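Local coordinates for protein probable 2-dehydro-3-deoxygalactonokinase DgoK1 (Sinorhizobium meliloti, PDB 3T69) that probably phosphorylates 2-dehydro-3-deoxy-D-galactonate with ATP, a step in the breakdown of galactose by the DeLey-Doudoroff pathway, at residues Ile85-Ala90 and Leu114-Arg119. Residues are numbered along the deposited sequence; the frame is centred on the assembly and turned at random.
Sequences IETPAA and LAQRDR
The carbonyl O of Ala-115 accepts the backbone N-H of Thr-87 at 3.0 Å and meets CA of Glu-86 in a CA-H...O contact of 3.3 Å. Ala-115 N in turn donates to Ile-85 O at 3.0 Å. These bonds pair strands 84-86 and 108-116 in parallel, in the mixed sheet of what is probably a sugar-acid kinase of the ASKHA type. After Thr-87 the chain turns through cis Pro-88 into strand 89-90, which joins a second sheet beside strand 162-169. On the face of Ile-85 and Leu-114, Leu-114 CD2 lies 4.0 Å from both Ile-85 CB and Ala-89 CB. Thr-87 sets OG1 between its backbone N and carbonyl carbon (chi1 58°), where water 2 links it to Gln-116 OE1, an oxygen that also accepts from Phe-166 N. An alanine in place of Thr-87 would probably leave that water without one of its partners and uncover part of Leu-114 CB where CG2 now packs. The side chains of Glu-86 and Arg-117 cross at about a right angle, with Glu-86 OE1 3.7 Å from Arg-117 CD, but their charged groups do not meet; Arg-117 NH1 instead forms a salt bridge with a sulfate, probably from the crystallisation liquor. Water 1 joins Glu-86 OE1, Thr-87 O and Arg-117 N, each at 3.0 Å.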
ATOM      1  N   ILE B  85     -14.973 -15.402  18.552  1.00 39.80           N
ATOM      2  CA  ILE B  85     -14.558 -16.409  19.480  1.00 39.03           C
ATOM      3  C   ILE B  85     -13.067 -16.326  19.363  1.00 40.48           C
ATOM      4  O   ILE B  85     -12.483 -16.209  18.255  1.00 39.69           O
ATOM      5  CB  ILE B  85     -15.069 -17.849  19.095  1.00 38.59           C
ATOM      6  CG1 ILE B  85     -16.591 -17.947  19.144  1.00 34.74           C
ATOM      7  CG2 ILE B  85     -14.427 -18.924  19.986  1.00 37.64           C
ATOM      8  CD1 ILE B  85     -17.167 -19.179  18.328  1.00 33.80           C
ATOM      9  N   GLU B  86     -12.430 -16.411  20.509  1.00 41.74           N
ATOM     10  CA  GLU B  86     -11.022 -16.222  20.520  1.00 43.11           C
ATOM     11  C   GLU B  86     -10.275 -17.550  20.254  1.00 43.75           C
ATOM     12  O   GLU B  86     -10.812 -18.644  20.493  1.00 44.92           O
ATOM     13  CB  GLU B  86     -10.645 -15.430  21.758  1.00 42.77           C
ATOM     14  CG  GLU B  86     -10.332 -16.153  23.012  1.00 45.41           C
ATOM     15  CD  GLU B  86      -9.546 -15.193  23.965  1.00 51.29           C
ATOM     16  OE1 GLU B  86      -8.332 -14.934  23.647  1.00 49.55           O
ATOM     17  OE2 GLU B  86     -10.164 -14.660  24.959  1.00 49.20           O
ATOM     18  N   THR B  87      -9.086 -17.438  19.674  1.00 43.53           N
ATOM     19  CA  THR B  87      -8.326 -18.568  19.230  1.00 43.87           C
ATOM     20  C   THR B  87      -7.353 -18.914  20.334  1.00 45.29           C
ATOM     21  O   THR B  87      -6.915 -18.064  21.048  1.00 45.22           O
ATOM     22  CB  THR B  87      -7.490 -18.221  17.982  1.00 43.84           C
ATOM     23  OG1 THR B  87      -6.610 -17.120  18.284  1.00 43.26           O
ATOM     24  CG2 THR B  87      -8.371 -17.888  16.824  1.00 41.25           C
ATOM     25  N   PRO B  88      -6.984 -20.177  20.468  1.00 47.14           N
ATOM     26  CA  PRO B  88      -7.447 -21.301  19.666  1.00 47.53           C
ATOM     27  C   PRO B  88      -8.920 -21.540  19.965  1.00 47.74           C
ATOM     28  O   PRO B  88      -9.372 -21.310  21.088  1.00 47.07           O
ATOM     29  CB  PRO B  88      -6.597 -22.473  20.168  1.00 47.06           C
ATOM     30  CG  PRO B  88      -5.434 -21.805  20.949  1.00 48.48           C
ATOM     31  CD  PRO B  88      -6.099 -20.617  21.568  1.00 47.90           C
ATOM     32  N   ALA B  89      -9.643 -21.959  18.942  1.00 47.77           N
ATOM     33  CA  ALA B  89     -11.053 -22.079  19.032  1.00 48.87           C
ATOM     34  C   ALA B  89     -11.413 -23.332  18.298  1.00 50.11           C
ATOM     35  O   ALA B  89     -10.945 -23.576  17.159  1.00 50.36           O
ATOM     36  CB  ALA B  89     -11.727 -20.879  18.366  1.00 48.80           C
ATOM     37  N   ALA B  90     -12.258 -24.135  18.940  1.00 50.73           N
ATOM     38  CA  ALA B  90     -12.814 -25.304  18.277  1.00 50.90           C
ATOM     39  C   ALA B  90     -13.888 -24.832  17.296  1.00 50.26           C
ATOM     40  O   ALA B  90     -14.844 -24.159  17.686  1.00 50.56           O
ATOM     41  CB  ALA B  90     -13.401 -26.264  19.325  1.00 50.83           C
ATOM     42  N   LEU B 114     -13.613 -15.061  14.263  1.00 38.14           N
ATOM     43  CA  LEU B 114     -12.544 -15.376  15.197  1.00 38.44           C
ATOM     44  C   LEU B 114     -11.580 -14.192  15.484  1.00 38.44           C
ATOM     45  O   LEU B 114     -11.272 -13.406  14.617  1.00 39.07           O
ATOM     46  CB  LEU B 114     -11.751 -16.598  14.712  1.00 37.90           C
ATOM     47  CG  LEU B 114     -12.518 -17.883  14.363  1.00 37.70           C
ATOM     48  CD1 LEU B 114     -11.583 -18.956  13.852  1.00 39.51           C
ATOM     49  CD2 LEU B 114     -13.251 -18.442  15.538  1.00 39.12           C
ATOM     50  N   ALA B 115     -11.098 -14.089  16.706  1.00 38.49           N
ATOM     51  CA  ALA B 115     -10.104 -13.099  17.036  1.00 38.64           C
ATOM     52  C   ALA B 115      -8.875 -13.757  17.645  1.00 39.36           C
ATOM     53  O   ALA B 115      -8.995 -14.639  18.500  1.00 39.21           O
ATOM     54  CB  ALA B 115     -10.663 -12.068  17.999  1.00 38.42           C
ATOM     55  N   GLN B 116      -7.710 -13.309  17.189  1.00 39.73           N
ATOM     56  CA  GLN B 116      -6.470 -13.618  17.821  1.00 41.38           C
ATOM     57  C   GLN B 116      -6.132 -12.413  18.693  1.00 41.94           C
ATOM     58  O   GLN B 116      -5.883 -11.326  18.199  1.00 42.21           O
ATOM     59  CB  GLN B 116      -5.416 -13.892  16.754  1.00 41.49           C
ATOM     60  CG  GLN B 116      -4.190 -14.631  17.279  1.00 42.28           C
ATOM     61  CD  GLN B 116      -3.181 -14.975  16.178  1.00 44.36           C
ATOM     62  OE1 GLN B 116      -2.866 -16.148  15.972  1.00 44.48           O
ATOM     63  NE2 GLN B 116      -2.665 -13.943  15.466  1.00 42.90           N
ATOM     64  N   ARG B 117      -6.187 -12.594  20.004  1.00 42.90           N
ATOM     65  CA  ARG B 117      -6.047 -11.477  20.953  1.00 43.84           C
ATOM     66  C   ARG B 117      -4.602 -11.085  21.333  1.00 44.70           C
ATOM     67  O   ARG B 117      -4.373 -10.027  21.890  1.00 44.50           O
ATOM     68  CB  ARG B 117      -6.899 -11.728  22.201  1.00 43.15           C
ATOM     69  CG  ARG B 117      -8.380 -11.532  21.933  1.00 44.74           C
ATOM     70  CD  ARG B 117      -9.242 -11.343  23.199  1.00 47.88           C
ATOM     71  NE  ARG B 117     -10.270 -10.326  22.941  1.00 49.10           N
ATOM     72  CZ  ARG B 117     -10.144  -9.043  23.287  1.00 50.20           C
ATOM     73  NH1 ARG B 117      -9.051  -8.628  23.962  1.00 48.62           N
ATOM     74  NH2 ARG B 117     -11.112  -8.176  22.964  1.00 49.43           N
ATOM     75  N   ASP B 118      -3.629 -11.926  21.047  1.00 46.50           N
ATOM     76  CA  ASP B 118      -2.243 -11.575  21.307  1.00 48.90           C
ATOM     77  C   ASP B 118      -2.007 -10.072  21.047  1.00 49.81           C
ATOM     78  O   ASP B 118      -2.265  -9.568  19.947  1.00 49.45           O
ATOM     79  CB  ASP B 118      -1.360 -12.435  20.410  1.00 49.30           C
ATOM     80  CG  ASP B 118       0.129 -12.255  20.672  1.00 53.40           C
ATOM     81  OD1 ASP B 118       0.858 -13.211  20.307  1.00 58.93           O
ATOM     82  OD2 ASP B 118       0.598 -11.188  21.198  1.00 53.76           O
ATOM     83  N   ARG B 119      -1.521  -9.351  22.058  1.00 50.98           N
ATOM     84  CA  ARG B 119      -1.195  -7.927  21.876  1.00 51.85           C
ATOM     85  C   ARG B 119      -0.127  -7.639  20.829  1.00 51.57           C
ATOM     86  O   ARG B 119      -0.261  -6.678  20.069  1.00 51.82           O
ATOM     87  CB  ARG B 119      -0.893  -7.240  23.199  1.00 52.18           C
ATOM     88  CG  ARG B 119      -2.173  -6.781  23.871  1.00 54.82           C
ATOM     89  CD  ARG B 119      -1.983  -6.433  25.334  1.00 60.02           C
ATOM     90  NE  ARG B 119      -3.274  -6.443  26.031  1.00 65.29           N
ATOM     91  CZ  ARG B 119      -4.202  -5.486  25.913  1.00 68.54           C
ATOM     92  NH1 ARG B 119      -3.986  -4.427  25.107  1.00 66.16           N
ATOM     93  NH2 ARG B 119      -5.357  -5.597  26.585  1.00 68.17           N
TER
HETATM   94  O   HOH W   1      -6.335 -15.158  21.481  1.00 35.91           O
HETATM   95  O   HOH W   2      -3.756 -17.552  18.480  1.00 39.26           O